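Local coordinates for protein cellulase (Bacillus sp. BG-CS10, PDB 5E09) that hydrolyses internal beta-1,4-glucosidic bonds of cellulose as a halophilic family 5 endoglucanase carrying a family 46 carbohydrate-binding module, at residues 57-62 and 97-102; 63-68 and 107-112; 101-106 and 146-151; 218-223 and 266-271. All coordinates share one frame; numbering follows the deposited sequence.

Contact 1 of 4, residues 57-62 and 97-102; sequences SIRIPV and YVMLNL
Val98 fills the angle between Ile58 and Ile60. Its CG2 lies beside Ile58 CG2 at 3.8 Å, the two side chains pointing the same way, while its other methyl, CG1, meets Ile60 CD1 at 3.7 Å. Further along, past the strand, Val62 CG2 packs on Leu100 CD1 (3.6 Å), which belongs to that face. Beneath these side chains, strands 57-60 and 97-100 pair in parallel as neighbours in the barrel, linked by helix 78-93 in a beta-alpha-beta unit; Ile60 N gives a nearly straight bond to Met99 O (2.8 Å, 176°). Past the last clear pairing, a side chain takes over from the backbone: Asn101 OD1 accepts from Val62 N at 3.0 Å, the donor tilted out of the amide plane. On the opposite face Arg59 reaches into the barrel with CG anti to its backbone N (chi1 -177°). The selenium of Met99 lies at the edge of the guanidinium, 3.7 Å from Arg59 NE. Arg59 NH2 and Asn101 ND2 approach to 3.2 Å, but both are donors, and the guanidinium and amide planes stand nearly at right angles. The guanidinium finds acceptors in Glu145, Glu271, Asn22 and Asn148, so its buried positive charge is probably well balanced.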
# COMPACT_ATOMS: atom_id res chain seq x y z
N SER A 57 9.78 -3.01 14.70
CA SER A 57 8.81 -4.06 14.97
C SER A 57 8.38 -4.76 13.70
O SER A 57 8.42 -4.18 12.61
CB SER A 57 7.59 -3.50 15.71
OG SER A 57 6.93 -2.51 14.95
N ILE A 58 7.97 -6.01 13.84
CA ILE A 58 7.60 -6.79 12.68
C ILE A 58 6.27 -7.51 12.96
O ILE A 58 6.06 -8.06 14.04
CB ILE A 58 8.71 -7.81 12.32
CG1 ILE A 58 8.30 -8.65 11.10
CG2 ILE A 58 9.05 -8.69 13.50
CD1 ILE A 58 9.34 -9.68 10.71
N ARG A 59 5.38 -7.46 11.98
CA ARG A 59 4.13 -8.19 12.05
C ARG A 59 4.30 -9.48 11.27
O ARG A 59 4.79 -9.47 10.14
CB ARG A 59 2.97 -7.36 11.51
CG ARG A 59 1.59 -8.02 11.61
CD ARG A 59 0.52 -6.94 11.57
NE ARG A 59 -0.84 -7.46 11.55
CZ ARG A 59 -1.53 -7.71 10.44
NH1 ARG A 59 -0.98 -7.50 9.25
NH2 ARG A 59 -2.78 -8.17 10.52
N ILE A 60 3.92 -10.59 11.87
CA ILE A 60 4.03 -11.87 11.20
C ILE A 60 2.64 -12.47 11.03
O ILE A 60 2.14 -13.17 11.92
CB ILE A 60 4.95 -12.83 11.98
CG1 ILE A 60 6.34 -12.22 12.13
CG2 ILE A 60 5.07 -14.16 11.24
CD1 ILE A 60 7.27 -13.03 12.99
N PRO A 61 2.01 -12.17 9.89
CA PRO A 61 0.70 -12.75 9.59
C PRO A 61 0.83 -14.25 9.36
O PRO A 61 1.72 -14.69 8.64
CB PRO A 61 0.26 -12.03 8.31
CG PRO A 61 1.50 -11.45 7.74
CD PRO A 61 2.41 -11.17 8.89
N VAL A 62 -0.04 -15.03 9.98
CA VAL A 62 -0.05 -16.46 9.77
C VAL A 62 -1.45 -16.97 9.46
O VAL A 62 -2.39 -16.69 10.20
CB VAL A 62 0.50 -17.22 10.99
CG1 VAL A 62 0.58 -18.71 10.68
CG2 VAL A 62 1.87 -16.68 11.38
N TYR A 97 10.01 -5.76 18.26
CA TYR A 97 8.69 -6.17 18.75
C TYR A 97 8.06 -7.03 17.67
O TYR A 97 8.30 -6.80 16.48
CB TYR A 97 7.80 -4.97 19.05
CG TYR A 97 8.24 -4.10 20.20
CD1 TYR A 97 9.19 -3.09 20.02
CD2 TYR A 97 7.68 -4.25 21.47
CE1 TYR A 97 9.58 -2.27 21.08
CE2 TYR A 97 8.06 -3.44 22.52
CZ TYR A 97 9.01 -2.45 22.32
OH TYR A 97 9.39 -1.65 23.37
N VAL A 98 7.27 -8.03 18.07
CA VAL A 98 6.61 -8.93 17.12
C VAL A 98 5.10 -8.99 17.37
O VAL A 98 4.67 -9.06 18.51
CB VAL A 98 7.20 -10.35 17.21
CG1 VAL A 98 6.52 -11.28 16.21
CG2 VAL A 98 8.70 -10.31 16.97
N MSE A 99 4.32 -8.95 16.30
CA MSE A 99 2.87 -9.15 16.38
C MSE A 99 2.50 -10.43 15.63
O MSE A 99 2.86 -10.59 14.46
CB MSE A 99 2.09 -7.95 15.81
CG MSE A 99 0.57 -8.15 15.84
SE MSE A 99 -0.50 -6.68 15.10
CE MSE A 99 0.48 -5.18 15.90
N LEU A 100 1.80 -11.33 16.31
CA LEU A 100 1.40 -12.61 15.71
C LEU A 100 -0.13 -12.75 15.67
O LEU A 100 -0.81 -12.38 16.63
CB LEU A 100 2.01 -13.77 16.49
CG LEU A 100 1.66 -15.18 16.03
CD1 LEU A 100 2.30 -15.46 14.69
CD2 LEU A 100 2.07 -16.23 17.06
N ASN A 101 -0.67 -13.29 14.58
CA ASN A 101 -2.13 -13.40 14.45
C ASN A 101 -2.67 -14.70 13.87
O ASN A 101 -1.93 -15.65 13.64
CB ASN A 101 -2.68 -12.23 13.62
CG ASN A 101 -2.35 -12.32 12.13
OD1 ASN A 101 -1.97 -13.37 11.60
ND2 ASN A 101 -2.52 -11.19 11.44
N LEU A 102 -3.94 -14.60 13.48
CA LEU A 102 -4.69 -15.58 12.72
C LEU A 102 -4.90 -14.63 11.53
O LEU A 102 -5.34 -13.50 11.74
CB LEU A 102 -6.01 -15.91 13.39
CG LEU A 102 -5.93 -16.50 14.80
CD1 LEU A 102 -7.32 -16.71 15.38
CD2 LEU A 102 -5.14 -17.80 14.80

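Contact 2 of 4, residues 63-68 and 107-112; sequences TWENQM and WLWIYN
Trp109 presents its indole obliquely to both Glu65 and Met68, while Ile110 CG1, from its own segment, sits over the rim of one ring face. The aliphatic part of Glu65 touches the ring: its CB is 3.4 Å from Trp109 NE1 and its CG 3.6 Å from Trp109 CD1, the side chains sliding past each other in opposite directions. Met68 adds a Met-aromatic contact, its selenium 5.0 Å from the centroid of the six-membered ring of Trp109 and 45° off the normal. Lys123 makes a cation-pi contact with the indole. Alongside, the bend of Glu65 at chi2 (-146°) brings OE1 to 3.4 Å from Leu108 CB, and Leu108 CD1 meets Thr63 CG2 at 3.4 Å. An alanine in place of Glu65 would remove CG and the carboxylate and probably open a gap between Trp109 CD1 and Leu108 CB. The contact joins the loops that follow barrel strands 57-60 and 97-100, the second carrying helix 105-110. Its surfaces are mostly apolar, with one carboxylate oxygen among them. Asp105 bonds the indole through OD1 and Trp64 N through OD2, and Thr63 OG1 bonds His104 N and Asp28 O, so several polar bonds tie the loop to the start of the helix.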
# COMPACT_ATOMS: atom_id res chain seq x y z
N THR A 63 -1.58 -17.71 8.37
CA THR A 63 -2.80 -18.44 8.07
C THR A 63 -2.61 -19.88 8.53
O THR A 63 -1.65 -20.54 8.14
CB THR A 63 -3.15 -18.39 6.58
OG1 THR A 63 -3.39 -17.03 6.19
CG2 THR A 63 -4.41 -19.21 6.29
N TRP A 64 -3.53 -20.35 9.37
CA TRP A 64 -3.34 -21.62 10.08
C TRP A 64 -4.13 -22.80 9.52
O TRP A 64 -3.75 -23.94 9.74
CB TRP A 64 -3.71 -21.45 11.55
CG TRP A 64 -2.90 -20.43 12.27
CD1 TRP A 64 -3.24 -19.12 12.48
CD2 TRP A 64 -1.62 -20.61 12.87
NE1 TRP A 64 -2.24 -18.48 13.17
CE2 TRP A 64 -1.24 -19.38 13.42
CE3 TRP A 64 -0.75 -21.70 12.98
CZ2 TRP A 64 -0.03 -19.20 14.09
CZ3 TRP A 64 0.45 -21.53 13.64
CH2 TRP A 64 0.80 -20.29 14.18
N GLU A 65 -5.22 -22.52 8.80
CA GLU A 65 -6.19 -23.55 8.42
C GLU A 65 -5.60 -24.81 7.79
O GLU A 65 -5.99 -25.92 8.14
CB GLU A 65 -7.22 -22.97 7.45
CG GLU A 65 -8.25 -24.01 7.01
CD GLU A 65 -8.72 -23.81 5.59
OE1 GLU A 65 -9.44 -22.82 5.33
OE2 GLU A 65 -8.36 -24.63 4.72
N ASN A 66 -4.66 -24.63 6.87
CA ASN A 66 -4.06 -25.75 6.16
C ASN A 66 -2.95 -26.45 6.96
O ASN A 66 -2.26 -27.33 6.44
CB ASN A 66 -3.53 -25.29 4.81
CG ASN A 66 -4.64 -25.00 3.82
OD1 ASN A 66 -5.67 -25.67 3.83
ND2 ASN A 66 -4.43 -24.01 2.96
N GLN A 67 -2.78 -26.06 8.21
CA GLN A 67 -1.76 -26.68 9.05
C GLN A 67 -2.39 -27.29 10.30
O GLN A 67 -1.70 -27.61 11.27
CB GLN A 67 -0.68 -25.66 9.44
CG GLN A 67 0.01 -24.99 8.26
CD GLN A 67 0.93 -25.93 7.48
OE1 GLN A 67 1.27 -27.02 7.95
NE2 GLN A 67 1.34 -25.51 6.29
N MSE A 68 -3.71 -27.45 10.27
CA MSE A 68 -4.45 -27.91 11.44
C MSE A 68 -4.94 -29.34 11.29
O MSE A 68 -5.44 -29.73 10.24
CB MSE A 68 -5.64 -27.00 11.71
CG MSE A 68 -5.26 -25.58 12.08
SE MSE A 68 -6.84 -24.47 12.30
CE MSE A 68 -7.35 -25.05 14.07
N TRP A 107 -11.48 -15.17 6.51
CA TRP A 107 -12.45 -15.35 5.43
C TRP A 107 -12.50 -16.80 4.97
O TRP A 107 -13.42 -17.19 4.24
CB TRP A 107 -12.14 -14.41 4.25
CG TRP A 107 -10.81 -14.66 3.58
CD1 TRP A 107 -9.62 -14.09 3.90
CD2 TRP A 107 -10.56 -15.55 2.47
NE1 TRP A 107 -8.63 -14.56 3.06
CE2 TRP A 107 -9.18 -15.46 2.18
CE3 TRP A 107 -11.35 -16.40 1.71
CZ2 TRP A 107 -8.58 -16.19 1.15
CZ3 TRP A 107 -10.76 -17.13 0.68
CH2 TRP A 107 -9.38 -17.02 0.42
N LEU A 108 -11.49 -17.57 5.37
CA LEU A 108 -11.38 -19.01 5.11
C LEU A 108 -12.38 -19.89 5.89
O LEU A 108 -12.96 -20.82 5.33
CB LEU A 108 -9.95 -19.49 5.36
CG LEU A 108 -8.86 -18.83 4.52
CD1 LEU A 108 -7.48 -19.35 4.94
CD2 LEU A 108 -9.10 -19.08 3.04
N TRP A 109 -12.46 -19.65 7.21
CA TRP A 109 -13.35 -20.40 8.11
C TRP A 109 -13.90 -19.69 9.39
O TRP A 109 -14.64 -20.31 10.15
CB TRP A 109 -12.69 -21.72 8.51
CG TRP A 109 -11.39 -21.55 9.24
CD1 TRP A 109 -10.14 -21.47 8.68
CD2 TRP A 109 -11.20 -21.43 10.65
NE1 TRP A 109 -9.19 -21.31 9.66
CE2 TRP A 109 -9.82 -21.28 10.88
CE3 TRP A 109 -12.07 -21.43 11.75
CZ2 TRP A 109 -9.28 -21.14 12.16
CZ3 TRP A 109 -11.54 -21.28 13.02
CH2 TRP A 109 -10.16 -21.14 13.21
N ILE A 110 -13.56 -18.42 9.61
CA ILE A 110 -14.03 -17.65 10.76
C ILE A 110 -15.31 -16.93 10.34
O ILE A 110 -16.27 -16.78 11.10
CB ILE A 110 -12.99 -16.62 11.23
CG1 ILE A 110 -11.67 -17.32 11.58
CG2 ILE A 110 -13.51 -15.84 12.42
CD1 ILE A 110 -10.59 -16.37 12.05
N TYR A 111 -15.28 -16.50 9.08
CA TYR A 111 -16.34 -15.80 8.36
C TYR A 111 -17.73 -16.43 8.51
O TYR A 111 -18.75 -15.74 8.41
CB TYR A 111 -15.92 -15.76 6.89
CG TYR A 111 -16.91 -15.22 5.88
CD1 TYR A 111 -16.95 -13.86 5.58
CD2 TYR A 111 -17.73 -16.07 5.16
CE1 TYR A 111 -17.82 -13.35 4.64
CE2 TYR A 111 -18.61 -15.57 4.21
CZ TYR A 111 -18.65 -14.22 3.95
OH TYR A 111 -19.52 -13.71 3.01
N ASN A 112 -17.77 -17.73 8.79
CA ASN A 112 -18.99 -18.52 8.74
C ASN A 112 -19.61 -18.79 10.10
O ASN A 112 -20.14 -19.88 10.34
CB ASN A 112 -18.71 -19.85 8.05
CG ASN A 112 -19.12 -19.84 6.60
OD1 ASN A 112 -20.21 -20.31 6.25
ND2 ASN A 112 -18.25 -19.31 5.74

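Contact 3 of 4, residues 101-106 and 146-151; sequences NLHHDS and SVNEPR
His103 and Asn148 stack at the C-terminal mouth of the (beta/alpha)8 barrel, where the loops after strands 97-100 and 142-145 run together. Segment 146-151 carries the Asn-Glu-Pro sequence familiar from family 5 glycoside hydrolases, whose glutamate serves as acid/base in relatives; Glu149 is therefore the probable counterpart here.

The inner part is tight. With CG anti to the backbone N (chi1 -179°), the Asn148 amide is carried over one face of the His103 imidazole, the planes 17° apart and ND2 offset toward the rim, although the modelled spacing is too short in places for its exact value to be trusted. The ring's rotation is fixed from its edge, where Asn101 ND2 donates to His103 ND1 in the ring plane (3.2 Å). Next to the stack, along the backbone, Asn148 N bonds to Leu102 O at 2.9 Å, Leu102 CD1 presses on Ser146 O, and Ser106 CB rests against Val147 CG2 at 3.7 Å.

Toward Arg151 and His104 the segments part and water mediates. One molecule bridges His104 ND1, Ser106 OG and Asn148 ND2, accepting from the amide at 3.0 Å. A second donates to Ser106 O at 2.9 Å and accepts from Arg151 N at 3.2 Å.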
# COMPACT_ATOMS: atom_id res chain seq x y z
N ASN A 101 -0.67 -13.29 14.58
CA ASN A 101 -2.13 -13.40 14.45
C ASN A 101 -2.67 -14.70 13.87
O ASN A 101 -1.93 -15.65 13.64
CB ASN A 101 -2.68 -12.23 13.62
CG ASN A 101 -2.35 -12.32 12.13
OD1 ASN A 101 -1.97 -13.37 11.60
ND2 ASN A 101 -2.52 -11.19 11.44
N LEU A 102 -3.94 -14.60 13.48
CA LEU A 102 -4.69 -15.58 12.72
C LEU A 102 -4.90 -14.63 11.53
O LEU A 102 -5.34 -13.50 11.74
CB LEU A 102 -6.01 -15.91 13.39
CG LEU A 102 -5.93 -16.50 14.80
CD1 LEU A 102 -7.32 -16.71 15.38
CD2 LEU A 102 -5.14 -17.80 14.80
N HIS A 103 -4.62 -15.07 10.32
CA HIS A 103 -4.77 -14.18 9.18
C HIS A 103 -5.89 -14.46 8.20
O HIS A 103 -6.96 -14.00 8.39
CB HIS A 103 -3.44 -14.03 8.46
CG HIS A 103 -3.30 -12.75 7.72
ND1 HIS A 103 -3.02 -11.57 8.35
CD2 HIS A 103 -3.39 -12.46 6.41
CE1 HIS A 103 -2.95 -10.61 7.46
NE2 HIS A 103 -3.15 -11.13 6.27
N HIS A 104 -5.64 -15.22 7.16
CA HIS A 104 -6.66 -15.50 6.17
C HIS A 104 -7.75 -16.39 6.69
O HIS A 104 -8.80 -16.52 6.12
CB HIS A 104 -6.09 -15.93 4.84
CG HIS A 104 -5.41 -14.83 4.12
ND1 HIS A 104 -5.98 -13.59 3.96
CD2 HIS A 104 -4.20 -14.75 3.55
CE1 HIS A 104 -5.15 -12.81 3.31
NE2 HIS A 104 -4.06 -13.49 3.05
N ASP A 105 -7.48 -17.00 7.82
CA ASP A 105 -8.47 -17.81 8.50
C ASP A 105 -9.78 -17.05 8.66
O ASP A 105 -10.85 -17.64 8.73
CB ASP A 105 -7.96 -18.26 9.87
CG ASP A 105 -6.66 -19.03 9.78
OD1 ASP A 105 -6.70 -20.21 9.38
OD2 ASP A 105 -5.61 -18.45 10.13
N SER A 106 -9.67 -15.72 8.74
CA SER A 106 -10.82 -14.85 8.85
C SER A 106 -11.88 -15.10 7.78
O SER A 106 -13.06 -15.22 8.10
CB SER A 106 -10.38 -13.39 8.80
OG SER A 106 -9.75 -13.11 7.56
N SER A 146 -6.04 -10.83 17.65
CA SER A 146 -7.06 -11.88 17.63
C SER A 146 -7.32 -12.48 16.26
O SER A 146 -7.32 -13.70 16.11
CB SER A 146 -8.37 -11.32 18.18
OG SER A 146 -8.81 -10.24 17.39
N VAL A 147 -7.55 -11.62 15.27
CA VAL A 147 -7.90 -12.07 13.92
C VAL A 147 -7.70 -10.92 12.93
O VAL A 147 -8.02 -9.77 13.23
CB VAL A 147 -9.36 -12.57 13.86
CG1 VAL A 147 -10.29 -11.60 14.61
CG2 VAL A 147 -9.82 -12.76 12.41
N ASN A 148 -7.15 -11.23 11.76
CA ASN A 148 -6.96 -10.20 10.75
C ASN A 148 -8.25 -9.88 10.02
O ASN A 148 -8.94 -10.79 9.59
CB ASN A 148 -5.90 -10.62 9.74
CG ASN A 148 -5.66 -9.56 8.69
OD1 ASN A 148 -5.08 -8.51 8.98
ND2 ASN A 148 -6.12 -9.81 7.47
N GLU A 149 -8.55 -8.59 9.89
CA GLU A 149 -9.68 -8.09 9.09
C GLU A 149 -10.95 -8.93 9.20
O GLU A 149 -11.39 -9.52 8.22
CB GLU A 149 -9.26 -7.98 7.61
CG GLU A 149 -8.09 -7.02 7.39
CD GLU A 149 -7.85 -6.66 5.93
OE1 GLU A 149 -8.50 -7.26 5.05
OE2 GLU A 149 -7.02 -5.76 5.67
N PRO A 150 -11.55 -8.97 10.40
CA PRO A 150 -12.75 -9.79 10.63
C PRO A 150 -13.92 -9.40 9.74
O PRO A 150 -14.27 -8.22 9.67
CB PRO A 150 -13.08 -9.52 12.10
CG PRO A 150 -11.86 -8.93 12.69
CD PRO A 150 -11.20 -8.18 11.59
N ARG A 151 -14.50 -10.38 9.06
CA ARG A 151 -15.68 -10.15 8.24
C ARG A 151 -16.59 -11.37 8.39
O ARG A 151 -16.11 -12.46 8.68
CB ARG A 151 -15.29 -9.92 6.77
CG ARG A 151 -16.36 -9.28 5.90
CD ARG A 151 -15.93 -9.25 4.44
NE ARG A 151 -14.51 -9.52 4.29
CZ ARG A 151 -14.01 -10.55 3.61
NH1 ARG A 151 -14.82 -11.39 2.98
NH2 ARG A 151 -12.70 -10.72 3.55
O HOH W 1 -7.52 -11.94 5.88
O HOH W 2 -13.73 -13.30 10.13

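Contact 4 of 4, residues 218-223 and 266-271; sequences NLIATV and PVVLGE
Within the closed eight-stranded barrel, strands 219-225 and 267-272 are adjacent and parallel, and Ala221, Thr222 and Val223 pair in turn with Val267, Val268 and Leu269. The short strand axes cross at 38°, in keeping with the twist of a barrel wall. Ala221 O accepts from Val268 N at 2.9 Å, and Ala221 N donates to Pro266 O.

Val268 O is gripped twice: Val223 N reaches it at 3.0 Å and Thr222 OG1 at 2.8 Å, from opposite faces of the carbonyl plane. Thr222 can do this because OG1 stands anti to its backbone N (chi1 -178°), which turns the hydroxyl to the neighbouring strand. An alanine in place of Thr222 would probably leave Val268 O with Val223 N as its one donor in this pairing and open a gap beside Gly270.

Ile220 CG2 meets Val268 CG2 at 3.6 Å, and Ile220 and Pro266 both touch Val14 of helix 9-15. On the other face Val223 CG2 lies 4.2 Å from Val267 CG1, where Val267 and Leu269 pack under helix 243-261. Leu269 centres an inverse gamma turn that Gly270 completes, and Gly270 N bonds to Val223 O at 2.9 Å, with no side chain to collide with Thr222 OG1. Three consecutive pairings and the doubly held Val268 O thus fix the strand end from which Glu271, which probably corresponds to the nucleophile of family 5 relatives, is salt-bridged to Arg59 and hydrogen-bonded to Tyr226 OH.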
# COMPACT_ATOMS: atom_id res chain seq x y z
N ASN A 218 -3.48 -3.48 29.20
CA ASN A 218 -2.54 -3.89 28.16
C ASN A 218 -3.21 -4.25 26.84
O ASN A 218 -2.98 -5.33 26.29
CB ASN A 218 -1.72 -5.07 28.67
CG ASN A 218 -0.79 -4.68 29.81
OD1 ASN A 218 -0.03 -3.71 29.71
ND2 ASN A 218 -0.85 -5.42 30.91
N LEU A 219 -4.02 -3.34 26.33
CA LEU A 219 -4.77 -3.58 25.11
C LEU A 219 -4.46 -2.51 24.06
O LEU A 219 -4.25 -1.34 24.39
CB LEU A 219 -6.28 -3.61 25.40
CG LEU A 219 -6.80 -4.74 26.31
CD1 LEU A 219 -8.30 -4.61 26.52
CD2 LEU A 219 -6.46 -6.11 25.75
N ILE A 220 -4.43 -2.93 22.80
CA ILE A 220 -4.08 -2.06 21.68
C ILE A 220 -5.12 -2.17 20.58
O ILE A 220 -5.50 -3.27 20.20
CB ILE A 220 -2.70 -2.41 21.10
CG1 ILE A 220 -1.63 -2.41 22.19
CG2 ILE A 220 -2.33 -1.46 19.97
CD1 ILE A 220 -0.41 -3.24 21.85
N ALA A 221 -5.60 -1.04 20.09
CA ALA A 221 -6.53 -1.03 18.97
C ALA A 221 -5.76 -1.12 17.66
O ALA A 221 -4.69 -0.54 17.54
CB ALA A 221 -7.40 0.22 19.00
N THR A 222 -6.28 -1.84 16.67
CA THR A 222 -5.63 -1.83 15.38
C THR A 222 -6.57 -1.58 14.22
O THR A 222 -7.71 -2.08 14.19
CB THR A 222 -4.87 -3.14 15.11
OG1 THR A 222 -4.22 -3.05 13.83
CG2 THR A 222 -5.81 -4.35 15.10
N VAL A 223 -6.10 -0.79 13.26
CA VAL A 223 -6.86 -0.58 12.03
C VAL A 223 -5.93 -0.67 10.83
O VAL A 223 -4.71 -0.70 10.99
CB VAL A 223 -7.60 0.78 12.03
CG1 VAL A 223 -8.75 0.76 13.02
CG2 VAL A 223 -6.64 1.92 12.35
N PRO A 266 -3.80 3.13 22.79
CA PRO A 266 -2.84 3.30 21.70
C PRO A 266 -3.30 2.57 20.44
O PRO A 266 -3.93 1.52 20.53
CB PRO A 266 -1.57 2.69 22.26
CG PRO A 266 -2.06 1.62 23.17
CD PRO A 266 -3.34 2.14 23.78
N VAL A 267 -2.96 3.13 19.28
CA VAL A 267 -3.40 2.57 18.01
C VAL A 267 -2.22 2.08 17.17
O VAL A 267 -1.18 2.74 17.07
CB VAL A 267 -4.20 3.61 17.20
CG1 VAL A 267 -4.63 3.04 15.85
CG2 VAL A 267 -5.40 4.09 17.99
N VAL A 268 -2.39 0.89 16.59
CA VAL A 268 -1.48 0.38 15.58
C VAL A 268 -2.18 0.30 14.22
O VAL A 268 -3.19 -0.41 14.04
CB VAL A 268 -0.92 -1.01 15.94
CG1 VAL A 268 -0.12 -1.58 14.77
CG2 VAL A 268 -0.05 -0.93 17.19
N LEU A 269 -1.66 1.06 13.27
CA LEU A 269 -2.02 0.91 11.87
C LEU A 269 -1.33 -0.35 11.36
O LEU A 269 -0.24 -0.29 10.80
CB LEU A 269 -1.61 2.15 11.06
CG LEU A 269 -2.04 2.19 9.60
CD1 LEU A 269 -3.55 2.03 9.49
CD2 LEU A 269 -1.60 3.49 8.96
N GLY A 270 -1.96 -1.50 11.58
CA GLY A 270 -1.30 -2.78 11.37
C GLY A 270 -0.91 -3.08 9.93
O GLY A 270 -0.01 -3.89 9.68
N GLU A 271 -1.60 -2.45 8.99
CA GLU A 271 -1.24 -2.52 7.58
C GLU A 271 -1.50 -1.18 6.92
O GLU A 271 -2.54 -0.56 7.15
CB GLU A 271 -2.03 -3.60 6.84
CG GLU A 271 -1.83 -5.01 7.34
CD GLU A 271 -2.59 -6.02 6.51
OE1 GLU A 271 -3.06 -5.64 5.41
OE2 GLU A 271 -2.72 -7.19 6.94

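How the contacts relate
Contacts 1 and 4 are both strand pairings in the wall of one barrel, fully buried, combining backbone bonds with branched aliphatic side chains on one side and, in contact 1, Arg59 on the other. Contact 3 is also buried but lies at the barrel mouth, where polar stacking and bound waters replace regular pairing. Contact 2 is nearer the surface, about 17 Å from contact 1 between centres, and relies on mostly apolar and aromatic packing. Contact 1 shares Asn101 and Leu102 with contact 3, and contacts 2 and 3 both use helix 105-110. Arg59 of contact 1 joins Glu271 of contact 4 and Asn148 of contact 3 into one charged and polar cluster, whereas contact 2 stays about 10 Å from contact 4 at nearest atoms.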